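Local coordinates for protein porin (Rhodobacter capsulatus, PDB 2POR) that forms trimeric channels in the bacterial outer membrane through which small hydrophilic solutes, up to about 0.6 kDa, diffuse passively, at residues A[38-43]-A[62-67]; A[68-73]-A[119-124]. All blocks are in the same frame, centred on the assembly; numbering follows the deposited sequence.

Contacts 1 and 2 belong to one antiparallel sheet of 16 strands that closes into a barrel, and their centres lie about 9 Å apart. They come in series along the chain: contact 1 pairs strand 40-46 with strand 60-65, and a tight connection then leads into strand 68-73, which contact 2 joins to strand 118-125. Strands 60-65 and 68-73 are themselves neighbours, so the four strands run side by side in chain order. The seam between the contacts is hydrogen-bonded, L63 O with I70 N and F67 O with Y121 OH. Both contacts also touch the second subunit, so this part of the wall lies at the subunit interface of the trimer.

Contact 1. Residues A[38-43]-A[62-67]; sequences GLEFGA and FLSGAF
The ring of F62 lies across the backbone of G42. From CB, which leaves the sheet on the face shared with E40 and S64, CG sits between the backbone N and the carbonyl carbon (chi1 74°), the crowded position. The ring lies with one face over G42 N, which stands 3.6 Å from its plane, over the centre. CD2 reaches G42 O at 3.7 Å. Farther out, CE2 comes to 3.5 Å from G42 CA, and CE1 and CZ meet the carbonyl carbon of F41. The CA of G42 makes a CH-pi contact with the same face. Glycine suits this position because a CB would run into F62 CE2. A cation-pi contact with K69 also engages the F62 ring.

Two pairs of backbone hydrogen bonds join the strands, G42 with F62 and E40 with S64; the shortest runs from S64 N to E40 O at 2.8 Å. On the other face, the branched L63 sends CD1 between two neighbours, at 4.2 Å from L39 CB and 4.2 Å from F41 CB. Leucine and phenylalanine fit this outward, apolar side: a bound detergent touches L39 and L63, F41 stacks on F299 of the second subunit, and L63 packs on M10 of that subunit. L39 CD2 rests 3.7 Å from G65 CA, where a side chain larger than glycine's hydrogen would clash. E40, on the face of F62, turns its carboxylate away to T34, its OE1 bonding the threonine hydroxyl. Along the paired strands, side chains alternate between the outer face, where F41 and L63 meet the second subunit or detergent, and the face of E40, F62 and S64, the channel side in a porin beta-barrel.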
# COMPACT_ATOMS: atom_id res chain seq x y z
N GLY A 38 -33.01 -4.90 -2.76
CA GLY A 38 -32.30 -6.16 -2.70
C GLY A 38 -31.27 -6.41 -3.81
O GLY A 38 -30.90 -7.57 -4.04
N LEU A 39 -30.84 -5.38 -4.56
CA LEU A 39 -29.68 -5.57 -5.45
C LEU A 39 -28.49 -5.64 -4.49
O LEU A 39 -28.42 -4.92 -3.48
CB LEU A 39 -29.46 -4.39 -6.37
CG LEU A 39 -30.58 -4.12 -7.32
CD1 LEU A 39 -30.24 -2.94 -8.18
CD2 LEU A 39 -30.81 -5.32 -8.14
N GLU A 40 -27.52 -6.51 -4.70
CA GLU A 40 -26.39 -6.64 -3.82
C GLU A 40 -25.21 -5.96 -4.54
O GLU A 40 -25.11 -5.97 -5.77
CB GLU A 40 -26.05 -8.10 -3.63
CG GLU A 40 -27.17 -9.00 -3.07
CD GLU A 40 -27.56 -8.64 -1.64
OE1 GLU A 40 -26.69 -8.32 -0.83
OE2 GLU A 40 -28.75 -8.71 -1.33
N PHE A 41 -24.31 -5.34 -3.81
CA PHE A 41 -23.17 -4.68 -4.41
C PHE A 41 -21.97 -4.93 -3.54
O PHE A 41 -22.11 -5.32 -2.37
CB PHE A 41 -23.50 -3.20 -4.56
CG PHE A 41 -23.83 -2.37 -3.32
CD1 PHE A 41 -22.84 -1.77 -2.57
CD2 PHE A 41 -25.16 -2.15 -2.99
CE1 PHE A 41 -23.15 -0.95 -1.50
CE2 PHE A 41 -25.48 -1.33 -1.92
CZ PHE A 41 -24.48 -0.74 -1.18
N GLY A 42 -20.77 -4.74 -4.06
CA GLY A 42 -19.61 -4.98 -3.24
C GLY A 42 -18.33 -4.58 -4.00
O GLY A 42 -18.43 -4.10 -5.13
N ALA A 43 -17.21 -4.80 -3.35
CA ALA A 43 -15.90 -4.52 -3.92
C ALA A 43 -14.88 -5.30 -3.10
O ALA A 43 -15.12 -5.60 -1.92
CB ALA A 43 -15.61 -3.02 -3.82
N PHE A 62 -18.73 -4.80 -7.97
CA PHE A 62 -19.83 -5.49 -8.64
C PHE A 62 -21.20 -4.99 -8.17
O PHE A 62 -21.33 -4.36 -7.10
CB PHE A 62 -19.74 -6.99 -8.41
CG PHE A 62 -20.13 -7.47 -7.01
CD1 PHE A 62 -21.46 -7.76 -6.70
CD2 PHE A 62 -19.14 -7.64 -6.06
CE1 PHE A 62 -21.79 -8.23 -5.45
CE2 PHE A 62 -19.49 -8.11 -4.80
CZ PHE A 62 -20.81 -8.41 -4.49
N LEU A 63 -22.18 -5.29 -9.01
CA LEU A 63 -23.60 -5.02 -8.77
C LEU A 63 -24.32 -6.25 -9.24
O LEU A 63 -24.02 -6.68 -10.36
CB LEU A 63 -24.17 -3.86 -9.59
CG LEU A 63 -25.65 -3.50 -9.37
CD1 LEU A 63 -25.87 -2.97 -7.96
CD2 LEU A 63 -26.03 -2.41 -10.32
N SER A 64 -25.21 -6.90 -8.46
CA SER A 64 -25.96 -8.07 -8.94
C SER A 64 -27.44 -7.98 -8.52
O SER A 64 -27.84 -7.24 -7.64
CB SER A 64 -25.36 -9.35 -8.41
OG SER A 64 -25.23 -9.40 -7.01
N GLY A 65 -28.24 -8.66 -9.29
CA GLY A 65 -29.66 -8.66 -9.09
C GLY A 65 -30.19 -9.89 -9.79
O GLY A 65 -29.48 -10.86 -10.11
N ALA A 66 -31.46 -9.80 -10.10
CA ALA A 66 -32.13 -10.90 -10.76
C ALA A 66 -31.60 -11.12 -12.18
O ALA A 66 -31.68 -12.22 -12.71
CB ALA A 66 -33.61 -10.58 -10.85
N PHE A 67 -31.07 -10.03 -12.74
CA PHE A 67 -30.44 -9.97 -14.06
C PHE A 67 -29.06 -10.64 -14.12
O PHE A 67 -28.55 -10.85 -15.21
CB PHE A 67 -30.29 -8.50 -14.51
CG PHE A 67 -29.43 -7.58 -13.62
CD1 PHE A 67 -28.04 -7.56 -13.76
CD2 PHE A 67 -30.03 -6.80 -12.65
CE1 PHE A 67 -27.28 -6.77 -12.93
CE2 PHE A 67 -29.26 -6.00 -11.82
CZ PHE A 67 -27.89 -5.99 -11.96

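Contact 2. Residues A[68-73]-A[119-124]; sequences GKIEMG and LLYTYS
I70 and L119 lie side by side and point the same way, I70 CG2 meeting L119 CD1 at 3.8 Å. M72 instead slants across L119: its chain bends at chi3 (-72°), placing CE 3.6 Å from that same CD1. I70 also crosses Y121 obliquely, with CG1 at the edge of the ring near CD1. These apolar chains suit a face where M72 touches detergent and packs on S23 of the second subunit, and L119 on F21 of that subunit. On the other face, the channel side in a porin, polar chains are in place and the pairs run alongside: K69 CB lies 3.6 Å from T122 OG1, and E71 OE1 is 3.6 Å from L120 CD2, while E71 OE2 is hydrogen-bonded to T60 OG1. Y121 OH bonds F67 O, so a phenylalanine here would probably leave that carbonyl without its hydroxyl partner. G68 takes backbone angles that suit glycine; a CB would strike T122 O. Four backbone hydrogen bonds tie K69 to T122 and E71 to L120. Such regular antiparallel pairing, mostly polar chains on one face, with L120 among them, and apolar or aromatic ones on the other, is typical of a porin beta-barrel wall.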
# COMPACT_ATOMS: atom_id res chain seq x y z
N GLY A 68 -28.39 -10.97 -13.03
CA GLY A 68 -27.09 -11.59 -13.10
C GLY A 68 -26.15 -10.64 -12.41
O GLY A 68 -26.64 -9.80 -11.64
N LYS A 69 -24.84 -10.67 -12.67
CA LYS A 69 -23.88 -9.88 -11.92
C LYS A 69 -22.96 -9.16 -12.91
O LYS A 69 -22.50 -9.78 -13.86
CB LYS A 69 -23.08 -10.83 -11.06
CG LYS A 69 -22.02 -10.16 -10.18
CD LYS A 69 -21.27 -11.30 -9.52
CE LYS A 69 -20.16 -10.77 -8.69
NZ LYS A 69 -19.51 -11.84 -7.95
N ILE A 70 -22.69 -7.90 -12.69
CA ILE A 70 -21.79 -7.10 -13.51
C ILE A 70 -20.60 -6.77 -12.62
O ILE A 70 -20.78 -6.17 -11.56
CB ILE A 70 -22.49 -5.81 -13.93
CG1 ILE A 70 -23.70 -6.13 -14.80
CG2 ILE A 70 -21.51 -4.92 -14.69
CD1 ILE A 70 -24.64 -4.93 -14.92
N GLU A 71 -19.38 -7.09 -13.02
CA GLU A 71 -18.18 -6.86 -12.22
C GLU A 71 -17.18 -6.03 -13.06
O GLU A 71 -17.04 -6.36 -14.26
CB GLU A 71 -17.67 -8.21 -11.90
CG GLU A 71 -16.55 -8.24 -10.89
CD GLU A 71 -16.11 -9.65 -10.52
OE1 GLU A 71 -16.26 -10.53 -11.35
OE2 GLU A 71 -15.63 -9.87 -9.40
N MET A 72 -16.49 -5.02 -12.53
CA MET A 72 -15.56 -4.22 -13.32
C MET A 72 -14.30 -4.10 -12.51
O MET A 72 -14.38 -3.93 -11.28
CB MET A 72 -16.16 -2.87 -13.56
CG MET A 72 -15.34 -2.02 -14.56
SD MET A 72 -16.13 -0.47 -14.98
CE MET A 72 -17.43 -1.08 -15.99
N GLY A 73 -13.13 -4.25 -13.16
CA GLY A 73 -11.83 -4.05 -12.52
C GLY A 73 -10.90 -5.10 -13.05
O GLY A 73 -10.95 -5.43 -14.24
N LEU A 119 -14.49 -5.77 -17.91
CA LEU A 119 -15.86 -6.08 -17.49
C LEU A 119 -16.20 -7.56 -17.50
O LEU A 119 -15.83 -8.27 -18.44
CB LEU A 119 -16.76 -5.31 -18.42
CG LEU A 119 -18.21 -5.37 -18.10
CD1 LEU A 119 -18.46 -4.41 -16.98
CD2 LEU A 119 -19.01 -4.95 -19.28
N LEU A 120 -16.91 -8.15 -16.53
CA LEU A 120 -17.29 -9.56 -16.60
C LEU A 120 -18.76 -9.60 -16.21
O LEU A 120 -19.15 -8.97 -15.23
CB LEU A 120 -16.54 -10.41 -15.61
CG LEU A 120 -16.98 -11.84 -15.41
CD1 LEU A 120 -16.85 -12.61 -16.72
CD2 LEU A 120 -16.12 -12.48 -14.32
N TYR A 121 -19.59 -10.23 -17.00
CA TYR A 121 -21.00 -10.36 -16.69
C TYR A 121 -21.24 -11.85 -16.45
O TYR A 121 -20.78 -12.64 -17.27
CB TYR A 121 -21.84 -9.88 -17.87
CG TYR A 121 -23.30 -10.31 -17.76
CD1 TYR A 121 -24.17 -9.71 -16.86
CD2 TYR A 121 -23.71 -11.37 -18.54
CE1 TYR A 121 -25.45 -10.18 -16.75
CE2 TYR A 121 -24.99 -11.85 -18.44
CZ TYR A 121 -25.84 -11.25 -17.55
OH TYR A 121 -27.12 -11.77 -17.47
N THR A 122 -21.95 -12.28 -15.37
CA THR A 122 -22.28 -13.68 -15.19
C THR A 122 -23.76 -13.76 -14.82
O THR A 122 -24.37 -12.80 -14.30
CB THR A 122 -21.46 -14.31 -14.08
OG1 THR A 122 -21.47 -13.37 -13.03
CG2 THR A 122 -20.02 -14.60 -14.46
N TYR A 123 -24.30 -14.93 -15.10
CA TYR A 123 -25.69 -15.23 -14.82
C TYR A 123 -25.89 -16.71 -14.67
O TYR A 123 -25.39 -17.50 -15.48
CB TYR A 123 -26.52 -14.74 -15.96
CG TYR A 123 -27.99 -15.11 -15.83
CD1 TYR A 123 -28.78 -14.28 -15.06
CD2 TYR A 123 -28.47 -16.23 -16.47
CE1 TYR A 123 -30.10 -14.58 -14.92
CE2 TYR A 123 -29.80 -16.54 -16.33
CZ TYR A 123 -30.59 -15.70 -15.56
OH TYR A 123 -31.93 -15.99 -15.40
N SER A 124 -26.65 -17.14 -13.68
CA SER A 124 -26.96 -18.54 -13.59
C SER A 124 -28.45 -18.67 -13.30
O SER A 124 -29.08 -17.77 -12.73
CB SER A 124 -26.24 -19.20 -12.48
OG SER A 124 -24.85 -19.08 -12.60